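Uncharacterized protein (Streptococcus mutans, PDB 3L7Y) is of unknown function but binds a magnesium ion and probably acts as a phosphatase of the haloacid dehalogenase-like hydrolase family. Local coordinates at residues R59-I63 and L293-D297. Sequence-based numbering, arbitrary orientation.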
ATOM      1  N   ARG A  59      -2.209   4.436  22.802  1.00 24.60           N
ATOM      2  CA  ARG A  59      -2.811   5.691  22.370  1.00 24.98           C
ATOM      3  C   ARG A  59      -3.778   5.397  21.235  1.00 22.90           C
ATOM      4  O   ARG A  59      -4.871   5.963  21.181  1.00 19.05           O
ATOM      5  CB  ARG A  59      -1.746   6.715  21.950  1.00 16.77           C
ATOM      6  CG  ARG A  59      -2.304   8.065  21.514  0.50 20.59           C
ATOM      7  CD  ARG A  59      -1.201   9.072  21.178  0.50 18.27           C
ATOM      8  NE  ARG A  59      -1.750  10.405  20.946  1.00 25.92           N
ATOM      9  CZ  ARG A  59      -1.048  11.449  20.512  1.00 20.22           C
ATOM     10  NH1 ARG A  59       0.250  11.326  20.254  1.00 21.00           N
ATOM     11  NH2 ARG A  59      -1.649  12.617  20.334  1.00 20.60           N
ATOM     12  N   PHE A  60      -3.380   4.494  20.340  1.00 19.70           N
ATOM     13  CA  PHE A  60      -4.226   4.148  19.209  1.00 20.47           C
ATOM     14  C   PHE A  60      -5.540   3.496  19.626  1.00 18.45           C
ATOM     15  O   PHE A  60      -6.604   3.864  19.140  1.00 19.41           O
ATOM     16  CB  PHE A  60      -3.525   3.210  18.222  1.00 17.59           C
ATOM     17  CG  PHE A  60      -4.455   2.685  17.159  1.00 19.69           C
ATOM     18  CD1 PHE A  60      -4.910   3.522  16.147  1.00 18.66           C
ATOM     19  CD2 PHE A  60      -4.912   1.384  17.197  1.00 23.65           C
ATOM     20  CE1 PHE A  60      -5.789   3.052  15.181  1.00 17.30           C
ATOM     21  CE2 PHE A  60      -5.787   0.906  16.234  1.00 22.66           C
ATOM     22  CZ  PHE A  60      -6.229   1.744  15.225  1.00 18.67           C
ATOM     23  N   GLN A  61      -5.466   2.499  20.499  1.00 20.16           N
ATOM     24  CA  GLN A  61      -6.674   1.787  20.881  1.00 27.21           C
ATOM     25  C   GLN A  61      -7.678   2.724  21.565  1.00 27.13           C
ATOM     26  O   GLN A  61      -8.885   2.575  21.402  1.00 24.68           O
ATOM     27  CB  GLN A  61      -6.343   0.555  21.739  1.00 27.89           C
ATOM     28  CG  GLN A  61      -5.749  -0.586  20.909  1.00 34.81           C
ATOM     29  CD  GLN A  61      -5.399  -1.815  21.721  1.00 50.35           C
ATOM     30  OE1 GLN A  61      -4.686  -1.730  22.723  1.00 58.01           O
ATOM     31  NE2 GLN A  61      -5.886  -2.978  21.278  1.00 47.43           N
ATOM     32  N   ARG A  62      -7.174   3.699  22.317  1.00 23.79           N
ATOM     33  CA  ARG A  62      -8.043   4.673  22.965  1.00 19.15           C
ATOM     34  C   ARG A  62      -8.658   5.599  21.914  1.00 17.99           C
ATOM     35  O   ARG A  62      -9.826   5.984  22.003  1.00 18.24           O
ATOM     36  CB  ARG A  62      -7.260   5.475  24.012  0.50 24.62           C
ATOM     37  CG  ARG A  62      -8.132   6.189  25.034  0.50 37.32           C
ATOM     38  CD  ARG A  62      -8.466   7.612  24.609  0.50 43.99           C
ATOM     39  NE  ARG A  62      -7.258   8.421  24.442  0.50 45.09           N
ATOM     40  CZ  ARG A  62      -6.682   9.345  23.677  0.50 41.49           C
ATOM     41  NH1 ARG A  62      -5.523   9.959  23.466  0.50 38.33           N
ATOM     42  NH2 ARG A  62      -7.087   9.578  22.433  0.50 41.41           N
ATOM     43  N   ILE A  63      -7.861   5.959  20.915  1.00 19.42           N
ATOM     44  CA  ILE A  63      -8.374   6.739  19.799  1.00 18.57           C
ATOM     45  C   ILE A  63      -9.435   5.939  19.051  1.00 23.12           C
ATOM     46  O   ILE A  63     -10.478   6.468  18.682  1.00 16.49           O
ATOM     47  CB  ILE A  63      -7.249   7.168  18.859  1.00 20.52           C
ATOM     48  CG1 ILE A  63      -6.399   8.244  19.531  1.00 23.44           C
ATOM     49  CG2 ILE A  63      -7.808   7.704  17.553  1.00 24.96           C
ATOM     50  CD1 ILE A  63      -5.295   8.785  18.634  1.00 31.33           C
ATOM     51  N   LEU A 293      -1.516  10.012  14.869  1.00 14.96           N
ATOM     52  CA  LEU A 293      -2.385   9.997  16.045  1.00 20.55           C
ATOM     53  C   LEU A 293      -2.522  11.414  16.580  1.00 15.88           C
ATOM     54  O   LEU A 293      -3.559  11.799  17.122  1.00 20.21           O
ATOM     55  CB  LEU A 293      -1.836   9.069  17.128  1.00 16.31           C
ATOM     56  CG  LEU A 293      -1.659   7.606  16.697  1.00 14.11           C
ATOM     57  CD1 LEU A 293      -1.180   6.787  17.868  1.00 14.66           C
ATOM     58  CD2 LEU A 293      -2.954   7.009  16.136  1.00 14.49           C
ATOM     59  N   ASP A 294      -1.464  12.191  16.410  1.00 13.73           N
ATOM     60  CA  ASP A 294      -1.458  13.575  16.885  1.00 18.25           C
ATOM     61  C   ASP A 294      -2.565  14.360  16.195  1.00 13.59           C
ATOM     62  O   ASP A 294      -3.347  15.063  16.847  1.00 20.18           O
ATOM     63  CB  ASP A 294      -0.099  14.216  16.633  1.00 16.99           C
ATOM     64  CG  ASP A 294      -0.103  15.709  16.881  1.00 33.48           C
ATOM     65  OD1 ASP A 294       0.345  16.451  15.979  1.00 38.30           O
ATOM     66  OD2 ASP A 294      -0.564  16.138  17.965  1.00 30.50           O
ATOM     67  N   VAL A 295      -2.629  14.243  14.877  1.00 17.24           N
ATOM     68  CA  VAL A 295      -3.647  14.929  14.091  1.00 15.03           C
ATOM     69  C   VAL A 295      -5.029  14.418  14.460  1.00 16.83           C
ATOM     70  O   VAL A 295      -5.960  15.197  14.586  1.00 18.34           O
ATOM     71  CB  VAL A 295      -3.406  14.749  12.577  1.00 22.03           C
ATOM     72  CG1 VAL A 295      -4.616  15.223  11.769  1.00 14.12           C
ATOM     73  CG2 VAL A 295      -2.145  15.487  12.158  1.00 19.64           C
ATOM     74  N   ILE A 296      -5.157  13.109  14.659  1.00 16.70           N
ATOM     75  CA  ILE A 296      -6.449  12.535  15.003  1.00 15.19           C
ATOM     76  C   ILE A 296      -6.939  12.989  16.377  1.00 19.41           C
ATOM     77  O   ILE A 296      -8.107  13.339  16.516  1.00 17.26           O
ATOM     78  CB  ILE A 296      -6.456  10.987  14.947  1.00 13.43           C
ATOM     79  CG1 ILE A 296      -6.073  10.488  13.551  1.00 12.90           C
ATOM     80  CG2 ILE A 296      -7.828  10.462  15.340  1.00 13.72           C
ATOM     81  CD1 ILE A 296      -5.842   8.948  13.503  1.00 16.35           C
ATOM     82  N   ASP A 297      -6.061  12.969  17.388  1.00 15.98           N
ATOM     83  CA  ASP A 297      -6.405  13.496  18.706  1.00 20.05           C
ATOM     84  C   ASP A 297      -6.747  14.983  18.652  1.00 25.23           C
ATOM     85  O   ASP A 297      -7.590  15.460  19.409  1.00 30.34           O
ATOM     86  CB  ASP A 297      -5.285  13.251  19.725  1.00 25.39           C
ATOM     87  CG  ASP A 297      -5.495  11.984  20.531  1.00 25.08           C
ATOM     88  OD1 ASP A 297      -6.639  11.473  20.568  1.00 18.78           O
ATOM     89  OD2 ASP A 297      -4.518  11.501  21.142  1.00 32.17           O
TER
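Ile-63 fills the seam between the two helices, reaching Ile-296 with CG2 and Leu-293 with CD1. The two CG2 methyls, that of Ile-63 and that of Ile-296, meet at 3.5 Å, as beta-branched side chains can when they place a short branch close to the backbone. Leu-293 lies along the same seam with its branches divided: Leu-293 CD2 comes up to the ring edge of Phe-60, 4.0 Å from Phe-60 CD1, while Leu-293 CD1 runs beside CG and CD of Arg-59. Phe-60 carries this apolar side inward, its ring also packing edge-to-face against Phe-48 and Phe-74. The pairing belongs to the Rossmann-like core domain of a haloacid dehalogenase-like hydrolase, where helices 57-69 and 291-301 lie side by side, their local axes 33° from parallel and 10.9 Å apart. Toward solvent the contact changes character, and two long arginines reach across to one carboxylate. Arg-62, its chain bent at chi2 (-92°) and chi3, meets Asp-297 end-on: Arg-62 NH2 donates to the syn lone pair of Asp-297 OD1 at 2.7 Å, and Arg-62 NH1 to Asp-297 OD2 at 3.0 Å. Arg-59 is extended, CG anti to the backbone N (chi1 -179°), and grips side-on: its NE, 3.0 Å from Asp-297 OD2, and its NH2 both donate to the anti side of that oxygen. OD2 therefore accepts three N-H groups, which would probably favour the ionised acid. Just inside this salt-bridge network, CG1 of Ile-63 packs 3.4 Å from Asp-297 OD1, so the carboxylate also rests on hydrocarbon.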